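Long-range contacts in mitochondrial enolase superfamily member 1 (Homo sapiens, PDB 4A35), which catalyses the magnesium-dependent dehydration of L-fuconate to 2-keto-3-deoxy-L-fuconate, a step in the breakdown of L-fucose: residues V15-S20 with D390-H395; G22-D27 with L198-D203; A226-D231 with V262-K267. All blocks are in the same frame, centred on the assembly; numbering follows the deposited sequence. Where two conformers were deposited one is given.

Interaction 1. Residues V15-S20 with D390-H395; sequences VRFPTS and DHLHEH. With EDO (1,2-ethanediol), chain E; EDO (1,2-ethanediol), chain D.
Phe-17 and His-395 meet tip to tip in an offset stack whose ring planes are only 27° apart, and no hydrogen bond at all links 15-20 to 390-395. In this member of the mandelate racemase/muconate lactonizing enzyme family, the contact joins the end of strand 7-16 in the N-terminal domain to the loop that follows strand 386-388 of the C-terminal barrel. Phe-17 CE1 lies over one face of the imidazole, toward its rim and 3.3 Å from His-395 CD2, while CG of Glu-394 sits over the centre of the opposite face. A hydrogen bond between His-395 ND1 and Ser-423 OG helps to fix how the imidazole is turned. With its CG anti to the carbonyl carbon (chi1 -59°), Phe-17 brings that atom within 4.0 Å of both CD1 and CD2 of Leu-392, and the two side chains run alongside each other in opposite senses. An alanine at Phe-17 would probably leave one face of His-395 without its stacking partner and open a gap beside the Leu-392 methyls. Farther along, Thr-19 CG2 approaches the ring edge of His-391, a contact that is doubtful because His-391 was modelled in two conformers. Thr-19 OG1 turns to the N-terminal domain's own loop, where it is hydrogen-bonded to Tyr-35 N and Pro-33 O.

Interaction 2. Residues G22-D27 with L198-D203; sequences GGHGAD and LGYSDD. With EDO (1,2-ethanediol), chain E.
His-24 ND1 and Tyr-200 OH share a short hydrogen bond of 2.7 Å, nearly straight at 175°, in which either atom could be the donor. The two side chains cross at about a right angle. Each polar atom lies close to the plane of its partner's ring, so the rings meet rim to rim and do not stack.

The backbones are tied together as well. Leu-198 N donates to Ala-26 O over 3.1 Å. A single water serves three further backbone groups: it donates to Gly-23 O at 2.7 Å and also to Leu-198 O, and it accepts from Ala-26 N. One molecule thus satisfies polar groups of both segments.

This is the loop between strands 7-16 and 36-44 of the enolase-type N-terminal domain, laid against the barrel loop that leads from strand 188-192 into helix 202-214. Gly-25, Ala-26 and Asp-27 probably bind substrate, as in related enzymes, and Leu-198 touches Lys-223, the probable proton donor/acceptor. CG of Leu-198, anti to the carbonyl carbon (chi1 -58°), comes to 3.9 Å from Asp-27 C, and Leu-198 CB also faces Ala-26 CB.

OD1 of Asp-27 is satisfied within its own loop, accepting from the backbone N of both Met-29 and His-30. An ethanediol, probably from the crystallisation liquor, supplies two more donors: its O2 donates to His-24 O at 2.8 Å and takes a weak bond from Gly-23 N, while its O1 donates to Ser-20 O.

Interaction 3. Residues A226-D231 with V262-K267; sequences ADLQDD and VEWMSK
Trp-264 lays its indole against the first turn of helix 228-242, where Leu-228 and Asp-231 receive it. From CB, CG is set anti to the backbone N (chi1 -160°), and the ring atoms beyond it meet the other segment one after another. CD1 touches a methyl, Leu-228 CD1, at 3.7 Å. NE1 donates to Asp-231 OD2 over 2.9 Å, a rather bent bond at 140°; the acceptor lies close to the indole plane and uses its anti lone pair. CE2 passes the same oxygen, Asp-231 OD2, at 3.4 Å. CZ2 presses on the backbone, 3.3 Å from Leu-228 N, and CH2 at the tip reaches Asp-227 N at 3.7 Å.

Leu-228 CD1 stands over one face of the indole in a CH-pi contact with its five-membered ring. The other methyl, Leu-228 CD2, packs tightly on the extended Lys-267 chain, 3.5 Å from its CD, and the two side chains cross at about a right angle. Lys-267 NZ goes on to a salt bridge with Glu-263 on its own helix.

Asp-231 OD2 is gripped twice, since it also accepts from Gly-225 N, and OD1 forms a salt bridge with Arg-234. Asp-227 is the N-cap of helix 228-242: its OD1 accepts from Asp-230 N at 2.9 Å.

Helices 228-242 and 258-268 follow the adjacent parallel strands 219-223 and 247-251, so the contact joins two consecutive beta-alpha units of the barrel. Trp-264 also meets the ring of Trp-256, while Val-262 and Met-265 touch the next helix, 285-295.

The three contacts run from the junction of the two domains out to the helical layer of the barrel. Interaction 1 spans most of the chain and contains the other two, with interaction 2 closing before interaction 3 opens. Centres of interactions 1 and 2 are about 16 Å apart, those of 2 and 3 about 18 Å, and those of 1 and 3 about 30 Å. Neighbours touch: His-391 packs on His-24, and Leu-198 on Ala-226. Interactions 1 and 2 both bring the region between strands 7-16 and 36-44 onto loops that follow strands 386-388 and 188-192, consistent with both domains framing the substrate site, whereas interaction 3 lies wholly within the barrel domain.

Interaction 1. Residues V15-S20 with D390-H395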
ATOM      1  N   VAL A  15      14.468   3.919 -16.181  1.00 18.52           N
ATOM      2  CA  VAL A  15      15.913   4.203 -16.124  1.00 17.82           C
ATOM      3  C   VAL A  15      16.522   3.393 -14.986  1.00 18.78           C
ATOM      4  O   VAL A  15      16.025   3.476 -13.872  1.00 18.49           O
ATOM      5  CB  VAL A  15      16.195   5.731 -15.965  1.00 20.44           C
ATOM      6  CG1 VAL A  15      17.681   6.044 -16.100  1.00 21.51           C
ATOM      7  CG2 VAL A  15      15.388   6.540 -16.979  1.00 21.28           C
ATOM      8  N   ARG A  16      17.558   2.589 -15.256  1.00 17.26           N
ATOM      9  CA  ARG A  16      18.101   1.735 -14.212  1.00 17.90           C
ATOM     10  C   ARG A  16      19.585   1.800 -14.164  1.00 19.98           C
ATOM     11  O   ARG A  16      20.248   1.774 -15.192  1.00 20.14           O
ATOM     12  CB  ARG A  16      17.657   0.246 -14.426  1.00 17.16           C
ATOM     13  CG  ARG A  16      16.122   0.060 -14.466  1.00 19.13           C
ATOM     14  CD  ARG A  16      15.746  -1.415 -14.568  1.00 20.15           C
ATOM     15  NE  ARG A  16      14.314  -1.525 -14.865  1.00 21.55           N
ATOM     16  CZ  ARG A  16      13.592  -2.630 -14.729  1.00 28.11           C
ATOM     17  NH1 ARG A  16      14.152  -3.746 -14.267  1.00 20.23           N
ATOM     18  NH2 ARG A  16      12.307  -2.624 -15.028  1.00 17.15           N
ATOM     19  N   PHE A  17      20.109   1.951 -12.936  1.00 17.59           N
ATOM     20  CA  PHE A  17      21.542   1.982 -12.713  1.00 17.76           C
ATOM     21  C   PHE A  17      21.946   0.639 -12.093  1.00 18.89           C
ATOM     22  O   PHE A  17      21.353   0.194 -11.100  1.00 18.45           O
ATOM     23  CB  PHE A  17      21.977   3.219 -11.878  1.00 19.29           C
ATOM     24  CG  PHE A  17      21.583   4.525 -12.552  1.00 18.76           C
ATOM     25  CD1 PHE A  17      22.432   5.136 -13.476  1.00 22.09           C
ATOM     26  CD2 PHE A  17      20.335   5.111 -12.305  1.00 19.71           C
ATOM     27  CE1 PHE A  17      22.045   6.307 -14.152  1.00 22.53           C
ATOM     28  CE2 PHE A  17      19.945   6.285 -12.980  1.00 22.58           C
ATOM     29  CZ  PHE A  17      20.801   6.872 -13.901  1.00 22.34           C
ATOM     30  N   PRO A  18      23.054   0.046 -12.596  1.00 18.50           N
ATOM     31  CA  PRO A  18      23.477  -1.289 -12.092  1.00 16.65           C
ATOM     32  C   PRO A  18      24.281  -1.216 -10.779  1.00 20.38           C
ATOM     33  O   PRO A  18      25.389  -1.728 -10.667  1.00 21.13           O
ATOM     34  CB  PRO A  18      24.298  -1.851 -13.248  1.00 18.66           C
ATOM     35  CG  PRO A  18      24.908  -0.574 -13.918  1.00 23.40           C
ATOM     36  CD  PRO A  18      23.809   0.457 -13.811  1.00 20.14           C
ATOM     37  N   THR A  19      23.719  -0.594  -9.765  1.00 18.98           N
ATOM     38  CA  THR A  19      24.458  -0.374  -8.515  1.00 19.98           C
ATOM     39  C   THR A  19      24.746  -1.704  -7.762  1.00 21.86           C
ATOM     40  O   THR A  19      25.738  -1.755  -7.022  1.00 21.67           O
ATOM     41  CB  THR A  19      23.781   0.677  -7.648  1.00 29.98           C
ATOM     42  OG1 THR A  19      22.449   0.327  -7.507  1.00 23.31           O
ATOM     43  CG2 THR A  19      23.837   2.092  -8.264  1.00 33.12           C
ATOM     44  N   SER A  20      23.981  -2.796  -8.046  1.00 19.59           N
ATOM     45  CA  SER A  20      24.201  -4.117  -7.421  1.00 19.51           C
ATOM     46  C   SER A  20      25.582  -4.684  -7.848  1.00 24.91           C
ATOM     47  O   SER A  20      26.206  -5.467  -7.109  1.00 26.22           O
ATOM     48  CB  SER A  20      23.091  -5.098  -7.797  1.00 21.62           C
ATOM     49  OG  SER A  20      23.093  -5.412  -9.175  1.00 22.65           O
ATOM     50  N   ASP A 390      26.423   9.384  -1.525  1.00 23.83           N
ATOM     51  CA  ASP A 390      27.321   9.858  -2.607  1.00 27.53           C
ATOM     52  C   ASP A 390      27.095   9.239  -4.022  1.00 35.08           C
ATOM     53  O   ASP A 390      27.947   9.426  -4.895  1.00 39.07           O
ATOM     54  CB  ASP A 390      28.804   9.609  -2.214  1.00 30.64           C
ATOM     55  CG  ASP A 390      29.174   8.140  -1.946  1.00 49.14           C
ATOM     56  OD1 ASP A 390      28.267   7.347  -1.573  1.00 49.46           O
ATOM     57  OD2 ASP A 390      30.384   7.800  -2.035  1.00 58.03           O
ATOM     58  N   HIS A 391      25.943   8.585  -4.225  0.50 29.62           N
ATOM     59  CA  HIS A 391      25.547   7.903  -5.465  0.50 29.42           C
ATOM     60  C   HIS A 391      24.927   8.809  -6.573  0.50 30.46           C
ATOM     61  O   HIS A 391      24.002   9.566  -6.268  0.50 29.97           O
ATOM     62  CB  HIS A 391      24.473   6.826  -5.118  0.50 28.85           C
ATOM     63  CG  HIS A 391      24.972   5.474  -4.682  0.50 32.05           C
ATOM     64  ND1 HIS A 391      25.620   5.289  -3.458  0.50 33.33           N
ATOM     65  CD2 HIS A 391      24.780   4.264  -5.261  0.50 32.46           C
ATOM     66  CE1 HIS A 391      25.836   3.990  -3.364  0.50 32.19           C
ATOM     67  NE2 HIS A 391      25.342   3.330  -4.425  0.50 32.66           N
ATOM     68  N   LEU A 392      25.376   8.653  -7.879  1.00 27.76           N
ATOM     69  CA  LEU A 392      24.633   9.051  -9.089  1.00 24.47           C
ATOM     70  C   LEU A 392      24.241  10.509  -9.324  1.00 21.17           C
ATOM     71  O   LEU A 392      23.463  10.800 -10.262  1.00 19.71           O
ATOM     72  CB  LEU A 392      23.318   8.205  -9.109  1.00 23.77           C
ATOM     73  CG  LEU A 392      23.480   6.648  -8.979  1.00 27.00           C
ATOM     74  CD1 LEU A 392      22.090   5.946  -8.867  1.00 26.91           C
ATOM     75  CD2 LEU A 392      24.353   6.070 -10.119  1.00 25.01           C
ATOM     76  N   HIS A 393      24.781  11.421  -8.551  1.00 20.10           N
ATOM     77  CA  HIS A 393      24.519  12.852  -8.743  1.00 20.90           C
ATOM     78  C   HIS A 393      24.997  13.365 -10.116  1.00 24.38           C
ATOM     79  O   HIS A 393      24.392  14.305 -10.628  1.00 23.63           O
ATOM     80  CB  HIS A 393      25.180  13.688  -7.633  1.00 20.98           C
ATOM     81  CG  HIS A 393      24.766  13.241  -6.266  1.00 22.66           C
ATOM     82  ND1 HIS A 393      23.486  13.472  -5.787  1.00 23.58           N
ATOM     83  CD2 HIS A 393      25.432  12.460  -5.379  1.00 24.19           C
ATOM     84  CE1 HIS A 393      23.431  12.879  -4.602  1.00 22.88           C
ATOM     85  NE2 HIS A 393      24.588  12.269  -4.308  1.00 23.22           N
ATOM     86  N   GLU A 394      26.015  12.714 -10.731  1.00 21.72           N
ATOM     87  CA  GLU A 394      26.558  13.088 -12.053  1.00 22.21           C
ATOM     88  C   GLU A 394      25.491  12.915 -13.182  1.00 24.99           C
ATOM     89  O   GLU A 394      25.680  13.449 -14.278  1.00 24.72           O
ATOM     90  CB  GLU A 394      27.846  12.279 -12.390  1.00 23.99           C
ATOM     91  CG  GLU A 394      27.684  10.761 -12.552  1.00 28.96           C
ATOM     92  CD  GLU A 394      27.673   9.922 -11.281  1.00 44.35           C
ATOM     93  OE1 GLU A 394      27.544  10.497 -10.178  1.00 28.46           O
ATOM     94  OE2 GLU A 394      27.841   8.685 -11.383  1.00 37.32           O
ATOM     95  N   HIS A 395      24.363  12.215 -12.894  1.00 19.29           N
ATOM     96  CA  HIS A 395      23.323  11.994 -13.907  1.00 19.61           C
ATOM     97  C   HIS A 395      22.231  13.067 -13.851  1.00 21.40           C
ATOM     98  O   HIS A 395      21.343  13.070 -14.706  1.00 22.23           O
ATOM     99  CB  HIS A 395      22.714  10.587 -13.779  1.00 19.76           C
ATOM    100  CG  HIS A 395      23.737   9.491 -13.886  1.00 24.04           C
ATOM    101  ND1 HIS A 395      24.506   9.332 -15.021  1.00 26.09           N
ATOM    102  CD2 HIS A 395      24.127   8.575 -12.971  1.00 25.44           C
ATOM    103  CE1 HIS A 395      25.313   8.312 -14.779  1.00 25.22           C
ATOM    104  NE2 HIS A 395      25.099   7.797 -13.585  1.00 25.01           N
TER
HETATM  105  C1  EDO E1448      25.712  -5.902  -3.770  1.00 29.67           C
HETATM  106  O1  EDO E1448      24.871  -6.211  -4.880  1.00 26.66           O
HETATM  107  C2  EDO E1448      25.566  -4.412  -3.452  1.00 29.54           C
HETATM  108  O2  EDO E1448      25.940  -3.669  -4.603  1.00 28.10           O
HETATM  109  C1  EDO D1447      17.704  -4.843 -14.518  1.00 33.62           C
HETATM  110  O1  EDO D1447      16.881  -4.307 -13.476  1.00 31.47           O
HETATM  111  C2  EDO D1447      17.173  -6.224 -15.024  1.00 40.56           C
HETATM  112  O2  EDO D1447      16.540  -6.966 -13.979  1.00 44.13           O

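Interaction 2. Residues G22-D27 with L198-D203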
ATOM      1  N   GLY A  22      28.248  -2.695  -8.327  1.00 23.79           N
ATOM      2  CA  GLY A  22      29.220  -1.768  -7.750  1.00 23.16           C
ATOM      3  C   GLY A  22      29.649  -2.173  -6.362  1.00 26.99           C
ATOM      4  O   GLY A  22      30.735  -1.791  -5.925  1.00 27.37           O
ATOM      5  N   GLY A  23      28.819  -2.958  -5.659  1.00 22.80           N
ATOM      6  CA  GLY A  23      29.213  -3.409  -4.331  1.00 22.49           C
ATOM      7  C   GLY A  23      28.707  -2.535  -3.204  1.00 26.49           C
ATOM      8  O   GLY A  23      28.848  -2.912  -2.046  1.00 25.34           O
ATOM      9  N   HIS A  24      28.105  -1.373  -3.517  1.00 23.23           N
ATOM     10  CA  HIS A  24      27.534  -0.488  -2.476  1.00 23.39           C
ATOM     11  C   HIS A  24      25.984  -0.644  -2.482  1.00 25.12           C
ATOM     12  O   HIS A  24      25.411  -1.165  -3.465  1.00 25.84           O
ATOM     13  CB  HIS A  24      27.919   1.000  -2.743  1.00 23.09           C
ATOM     14  CG  HIS A  24      29.377   1.227  -3.014  1.00 26.41           C
ATOM     15  ND1 HIS A  24      30.299   1.257  -1.975  1.00 28.54           N
ATOM     16  CD2 HIS A  24      30.026   1.440  -4.190  1.00 27.07           C
ATOM     17  CE1 HIS A  24      31.474   1.498  -2.549  1.00 27.77           C
ATOM     18  NE2 HIS A  24      31.363   1.589  -3.881  1.00 27.64           N
ATOM     19  N   GLY A  25      25.321  -0.111  -1.464  1.00 21.02           N
ATOM     20  CA  GLY A  25      23.852  -0.079  -1.407  1.00 20.51           C
ATOM     21  C   GLY A  25      23.150  -1.291  -0.807  1.00 23.90           C
ATOM     22  O   GLY A  25      21.934  -1.253  -0.618  1.00 21.82           O
ATOM     23  N   ALA A  26      23.886  -2.334  -0.410  1.00 19.74           N
ATOM     24  CA  ALA A  26      23.212  -3.496   0.196  1.00 19.92           C
ATOM     25  C   ALA A  26      22.780  -3.215   1.632  1.00 23.03           C
ATOM     26  O   ALA A  26      23.571  -2.663   2.417  1.00 21.58           O
ATOM     27  CB  ALA A  26      24.131  -4.704   0.201  1.00 20.92           C
ATOM     28  N   ASP A  27      21.559  -3.617   1.989  1.00 20.33           N
ATOM     29  CA  ASP A  27      21.135  -3.521   3.392  1.00 18.36           C
ATOM     30  C   ASP A  27      20.663  -4.921   3.802  1.00 20.55           C
ATOM     31  O   ASP A  27      20.779  -5.866   3.001  1.00 21.69           O
ATOM     32  CB  ASP A  27      20.106  -2.387   3.631  1.00 18.50           C
ATOM     33  CG  ASP A  27      18.770  -2.555   2.946  1.00 19.87           C
ATOM     34  OD1 ASP A  27      18.106  -3.614   3.165  1.00 21.61           O
ATOM     35  OD2 ASP A  27      18.328  -1.612   2.319  1.00 20.24           O
ATOM     36  N   LEU A 198      26.190  -3.189   3.903  1.00 22.74           N
ATOM     37  CA  LEU A 198      26.595  -4.555   4.220  1.00 24.87           C
ATOM     38  C   LEU A 198      27.570  -5.111   3.134  1.00 29.05           C
ATOM     39  O   LEU A 198      27.477  -4.737   1.961  1.00 26.73           O
ATOM     40  CB  LEU A 198      25.364  -5.472   4.344  1.00 25.08           C
ATOM     41  CG  LEU A 198      24.235  -5.185   5.365  1.00 29.17           C
ATOM     42  CD1 LEU A 198      23.590  -6.505   5.869  1.00 28.37           C
ATOM     43  CD2 LEU A 198      24.656  -4.362   6.484  1.00 26.10           C
ATOM     44  N   GLY A 199      28.467  -6.008   3.551  1.00 25.43           N
ATOM     45  CA  GLY A 199      29.394  -6.708   2.657  1.00 25.74           C
ATOM     46  C   GLY A 199      30.827  -6.218   2.640  1.00 32.17           C
ATOM     47  O   GLY A 199      31.689  -6.844   2.001  1.00 33.08           O
ATOM     48  N   TYR A 200      31.103  -5.086   3.311  1.00 28.29           N
ATOM     49  CA  TYR A 200      32.440  -4.514   3.343  1.00 28.24           C
ATOM     50  C   TYR A 200      33.372  -5.278   4.278  1.00 33.01           C
ATOM     51  O   TYR A 200      33.004  -5.561   5.433  1.00 30.45           O
ATOM     52  CB  TYR A 200      32.398  -3.046   3.831  1.00 27.61           C
ATOM     53  CG  TYR A 200      31.638  -2.060   2.976  1.00 27.87           C
ATOM     54  CD1 TYR A 200      31.735  -2.089   1.580  1.00 29.40           C
ATOM     55  CD2 TYR A 200      30.914  -1.020   3.557  1.00 28.11           C
ATOM     56  CE1 TYR A 200      31.070  -1.145   0.790  1.00 27.48           C
ATOM     57  CE2 TYR A 200      30.260  -0.068   2.780  1.00 27.39           C
ATOM     58  CZ  TYR A 200      30.332  -0.140   1.401  1.00 26.22           C
ATOM     59  OH  TYR A 200      29.692   0.807   0.648  1.00 26.71           O
ATOM     60  N   SER A 201      34.602  -5.533   3.816  1.00 29.98           N
ATOM     61  CA  SER A 201      35.640  -6.086   4.684  1.00 30.90           C
ATOM     62  C   SER A 201      35.985  -5.021   5.758  1.00 34.94           C
ATOM     63  O   SER A 201      35.624  -3.848   5.596  1.00 33.26           O
ATOM     64  CB  SER A 201      36.884  -6.435   3.860  1.00 32.39           C
ATOM     65  OG  SER A 201      37.515  -5.241   3.421  1.00 32.14           O
ATOM     66  N   ASP A 202      36.730  -5.406   6.809  1.00 33.35           N
ATOM     67  CA  ASP A 202      37.195  -4.468   7.845  1.00 32.81           C
ATOM     68  C   ASP A 202      38.000  -3.327   7.230  1.00 35.00           C
ATOM     69  O   ASP A 202      37.736  -2.157   7.498  1.00 32.86           O
ATOM     70  CB  ASP A 202      38.075  -5.213   8.868  1.00 36.15           C
ATOM     71  CG  ASP A 202      37.334  -6.023   9.916  1.00 40.45           C
ATOM     72  OD1 ASP A 202      36.111  -6.275   9.732  1.00 33.47           O
ATOM     73  OD2 ASP A 202      37.974  -6.419  10.916  1.00 50.11           O
ATOM     74  N   ASP A 203      38.998  -3.680   6.404  1.00 34.75           N
ATOM     75  CA  ASP A 203      39.859  -2.721   5.704  1.00 34.05           C
ATOM     76  C   ASP A 203      39.040  -1.763   4.861  1.00 33.22           C
ATOM     77  O   ASP A 203      39.237  -0.547   4.970  1.00 32.56           O
ATOM     78  CB  ASP A 203      40.883  -3.464   4.839  1.00 36.79           C
ATOM     79  CG  ASP A 203      42.022  -4.089   5.629  1.00 52.54           C
ATOM     80  OD1 ASP A 203      42.232  -3.682   6.801  1.00 53.83           O
ATOM     81  OD2 ASP A 203      42.743  -4.944   5.058  1.00 62.23           O
TER
HETATM   82  C1  EDO E1448      25.712  -5.902  -3.770  1.00 29.67           C
HETATM   83  O1  EDO E1448      24.871  -6.211  -4.880  1.00 26.66           O
HETATM   84  C2  EDO E1448      25.566  -4.412  -3.452  1.00 29.54           C
HETATM   85  O2  EDO E1448      25.940  -3.669  -4.603  1.00 28.10           O
HETATM   86  O   HOH W   1      26.900  -2.886  -0.211  1.00 21.42           O

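Interaction 3. Residues A226-D231 with V262-K267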
ATOM      1  N   ALA A 226      20.705  -8.177   9.773  1.00 21.48           N
ATOM      2  CA  ALA A 226      20.745  -9.497   9.126  1.00 22.62           C
ATOM      3  C   ALA A 226      21.508 -10.471  10.000  1.00 27.06           C
ATOM      4  O   ALA A 226      21.174 -11.661  10.053  1.00 27.85           O
ATOM      5  CB  ALA A 226      21.416  -9.393   7.746  1.00 23.18           C
ATOM      6  N   ASP A 227      22.561  -9.972  10.662  1.00 21.91           N
ATOM      7  CA  ASP A 227      23.483 -10.810  11.419  1.00 21.57           C
ATOM      8  C   ASP A 227      24.078  -9.985  12.554  1.00 24.16           C
ATOM      9  O   ASP A 227      24.809  -9.028  12.306  1.00 22.49           O
ATOM     10  CB  ASP A 227      24.589 -11.367  10.481  1.00 22.73           C
ATOM     11  CG  ASP A 227      25.510 -12.349  11.204  1.00 34.59           C
ATOM     12  OD1 ASP A 227      26.278 -11.907  12.104  1.00 32.00           O
ATOM     13  OD2 ASP A 227      25.381 -13.563  10.962  1.00 42.61           O
ATOM     14  N   LEU A 228      23.723 -10.343  13.791  1.00 22.92           N
ATOM     15  CA  LEU A 228      24.146  -9.592  14.973  1.00 23.79           C
ATOM     16  C   LEU A 228      25.660  -9.468  15.095  1.00 28.61           C
ATOM     17  O   LEU A 228      26.128  -8.373  15.385  1.00 28.94           O
ATOM     18  CB  LEU A 228      23.565 -10.247  16.248  1.00 23.99           C
ATOM     19  CG  LEU A 228      23.862  -9.561  17.572  1.00 28.47           C
ATOM     20  CD1 LEU A 228      23.412  -8.100  17.568  1.00 28.58           C
ATOM     21  CD2 LEU A 228      23.232 -10.336  18.704  1.00 30.22           C
ATOM     22  N   GLN A 229      26.407 -10.577  14.953  1.00 26.45           N
ATOM     23  CA  GLN A 229      27.883 -10.546  15.075  1.00 26.99           C
ATOM     24  C   GLN A 229      28.488  -9.600  14.021  1.00 29.64           C
ATOM     25  O   GLN A 229      29.366  -8.812  14.362  1.00 28.95           O
ATOM     26  CB  GLN A 229      28.494 -11.951  14.972  1.00 30.22           C
ATOM     27  CG  GLN A 229      28.239 -12.844  16.221  1.00 44.33           C
ATOM     28  CD  GLN A 229      28.119 -12.102  17.552  1.00 63.85           C
ATOM     29  OE1 GLN A 229      27.040 -12.064  18.180  1.00 59.95           O
ATOM     30  NE2 GLN A 229      29.212 -11.473  17.999  1.00 53.10           N
ATOM     31  N   ASP A 230      27.967  -9.629  12.767  1.00 26.39           N
ATOM     32  CA  ASP A 230      28.421  -8.713  11.702  1.00 25.27           C
ATOM     33  C   ASP A 230      28.106  -7.260  12.094  1.00 28.28           C
ATOM     34  O   ASP A 230      28.935  -6.370  11.847  1.00 26.71           O
ATOM     35  CB  ASP A 230      27.822  -9.062  10.313  1.00 25.44           C
ATOM     36  CG  ASP A 230      28.446  -8.235   9.168  1.00 32.99           C
ATOM     37  OD1 ASP A 230      29.668  -8.415   8.889  1.00 32.72           O
ATOM     38  OD2 ASP A 230      27.699  -7.448   8.511  1.00 35.27           O
ATOM     39  N   ASP A 231      26.921  -7.021  12.735  1.00 24.03           N
ATOM     40  CA  ASP A 231      26.554  -5.677  13.182  1.00 21.75           C
ATOM     41  C   ASP A 231      27.521  -5.199  14.258  1.00 26.84           C
ATOM     42  O   ASP A 231      27.968  -4.065  14.211  1.00 27.03           O
ATOM     43  CB  ASP A 231      25.107  -5.626  13.699  1.00 21.24           C
ATOM     44  CG  ASP A 231      24.035  -5.840  12.652  1.00 23.76           C
ATOM     45  OD1 ASP A 231      24.340  -5.675  11.434  1.00 23.08           O
ATOM     46  OD2 ASP A 231      22.876  -6.154  13.040  1.00 24.51           O
ATOM     47  N   VAL A 262      13.591  -5.213  20.069  1.00 17.88           N
ATOM     48  CA  VAL A 262      14.036  -4.766  21.384  1.00 19.66           C
ATOM     49  C   VAL A 262      15.249  -5.551  21.827  1.00 21.55           C
ATOM     50  O   VAL A 262      16.209  -4.972  22.336  1.00 21.20           O
ATOM     51  CB  VAL A 262      12.885  -4.842  22.434  1.00 23.90           C
ATOM     52  CG1 VAL A 262      13.387  -4.517  23.853  1.00 24.45           C
ATOM     53  CG2 VAL A 262      11.743  -3.907  22.024  1.00 23.01           C
ATOM     54  N   GLU A 263      15.237  -6.868  21.610  1.00 21.58           N
ATOM     55  CA  GLU A 263      16.358  -7.701  22.048  1.00 22.11           C
ATOM     56  C   GLU A 263      17.680  -7.375  21.290  1.00 25.55           C
ATOM     57  O   GLU A 263      18.757  -7.238  21.900  1.00 23.98           O
ATOM     58  CB  GLU A 263      15.979  -9.188  21.875  1.00 24.30           C
ATOM     59  CG  GLU A 263      17.081 -10.170  22.280  1.00 35.03           C
ATOM     60  CD  GLU A 263      17.648 -10.065  23.689  1.00 65.51           C
ATOM     61  OE1 GLU A 263      16.953  -9.536  24.588  1.00 56.20           O
ATOM     62  OE2 GLU A 263      18.786 -10.544  23.897  1.00 62.02           O
ATOM     63  N   TRP A 264      17.586  -7.292  19.987  1.00 21.10           N
ATOM     64  CA  TRP A 264      18.723  -6.985  19.118  1.00 22.04           C
ATOM     65  C   TRP A 264      19.325  -5.606  19.483  1.00 24.03           C
ATOM     66  O   TRP A 264      20.545  -5.475  19.670  1.00 21.54           O
ATOM     67  CB  TRP A 264      18.246  -7.027  17.662  1.00 20.12           C
ATOM     68  CG  TRP A 264      19.343  -7.209  16.667  1.00 21.82           C
ATOM     69  CD1 TRP A 264      20.342  -6.314  16.370  1.00 24.48           C
ATOM     70  CD2 TRP A 264      19.391  -8.215  15.647  1.00 20.92           C
ATOM     71  NE1 TRP A 264      21.038  -6.733  15.268  1.00 23.49           N
ATOM     72  CE2 TRP A 264      20.485  -7.903  14.804  1.00 24.35           C
ATOM     73  CE3 TRP A 264      18.655  -9.394  15.399  1.00 22.36           C
ATOM     74  CZ2 TRP A 264      20.834  -8.699  13.699  1.00 24.12           C
ATOM     75  CZ3 TRP A 264      19.040 -10.208  14.328  1.00 23.86           C
ATOM     76  CH2 TRP A 264      20.101  -9.841  13.483  1.00 24.68           C
ATOM     77  N   MET A 265      18.455  -4.613  19.692  1.00 20.24           N
ATOM     78  CA  MET A 265      18.890  -3.248  20.033  1.00 19.18           C
ATOM     79  C   MET A 265      19.501  -3.166  21.428  1.00 24.08           C
ATOM     80  O   MET A 265      20.392  -2.325  21.648  1.00 23.31           O
ATOM     81  CB  MET A 265      17.765  -2.228  19.853  1.00 19.12           C
ATOM     82  CG  MET A 265      17.479  -1.922  18.375  1.00 19.54           C
ATOM     83  SD  MET A 265      18.975  -1.468  17.424  1.00 22.03           S
ATOM     84  CE  MET A 265      19.570  -0.044  18.447  1.00 18.98           C
ATOM     85  N   SER A 266      19.071  -4.053  22.361  1.00 19.91           N
ATOM     86  CA  SER A 266      19.658  -4.093  23.708  0.50 19.80           C
ATOM     87  C   SER A 266      21.145  -4.478  23.614  1.00 25.09           C
ATOM     88  O   SER A 266      21.955  -4.034  24.434  1.00 26.19           O
ATOM     89  CB  SER A 266      18.917  -5.087  24.605  0.50 21.07           C
ATOM     90  OG  SER A 266      19.302  -6.417  24.312  0.50 22.30           O
ATOM     91  N   LYS A 267      21.511  -5.283  22.578  1.00 23.14           N
ATOM     92  CA  LYS A 267      22.888  -5.751  22.356  1.00 24.45           C
ATOM     93  C   LYS A 267      23.740  -4.696  21.596  1.00 27.81           C
ATOM     94  O   LYS A 267      24.979  -4.673  21.733  1.00 28.35           O
ATOM     95  CB  LYS A 267      22.859  -7.085  21.603  1.00 26.75           C
ATOM     96  CG  LYS A 267      22.372  -8.202  22.528  1.00 36.08           C
ATOM     97  CD  LYS A 267      21.914  -9.391  21.757  1.00 51.37           C
ATOM     98  CE  LYS A 267      21.625 -10.586  22.626  1.00 69.11           C
ATOM     99  NZ  LYS A 267      20.987 -11.678  21.836  1.00 75.91           N
TER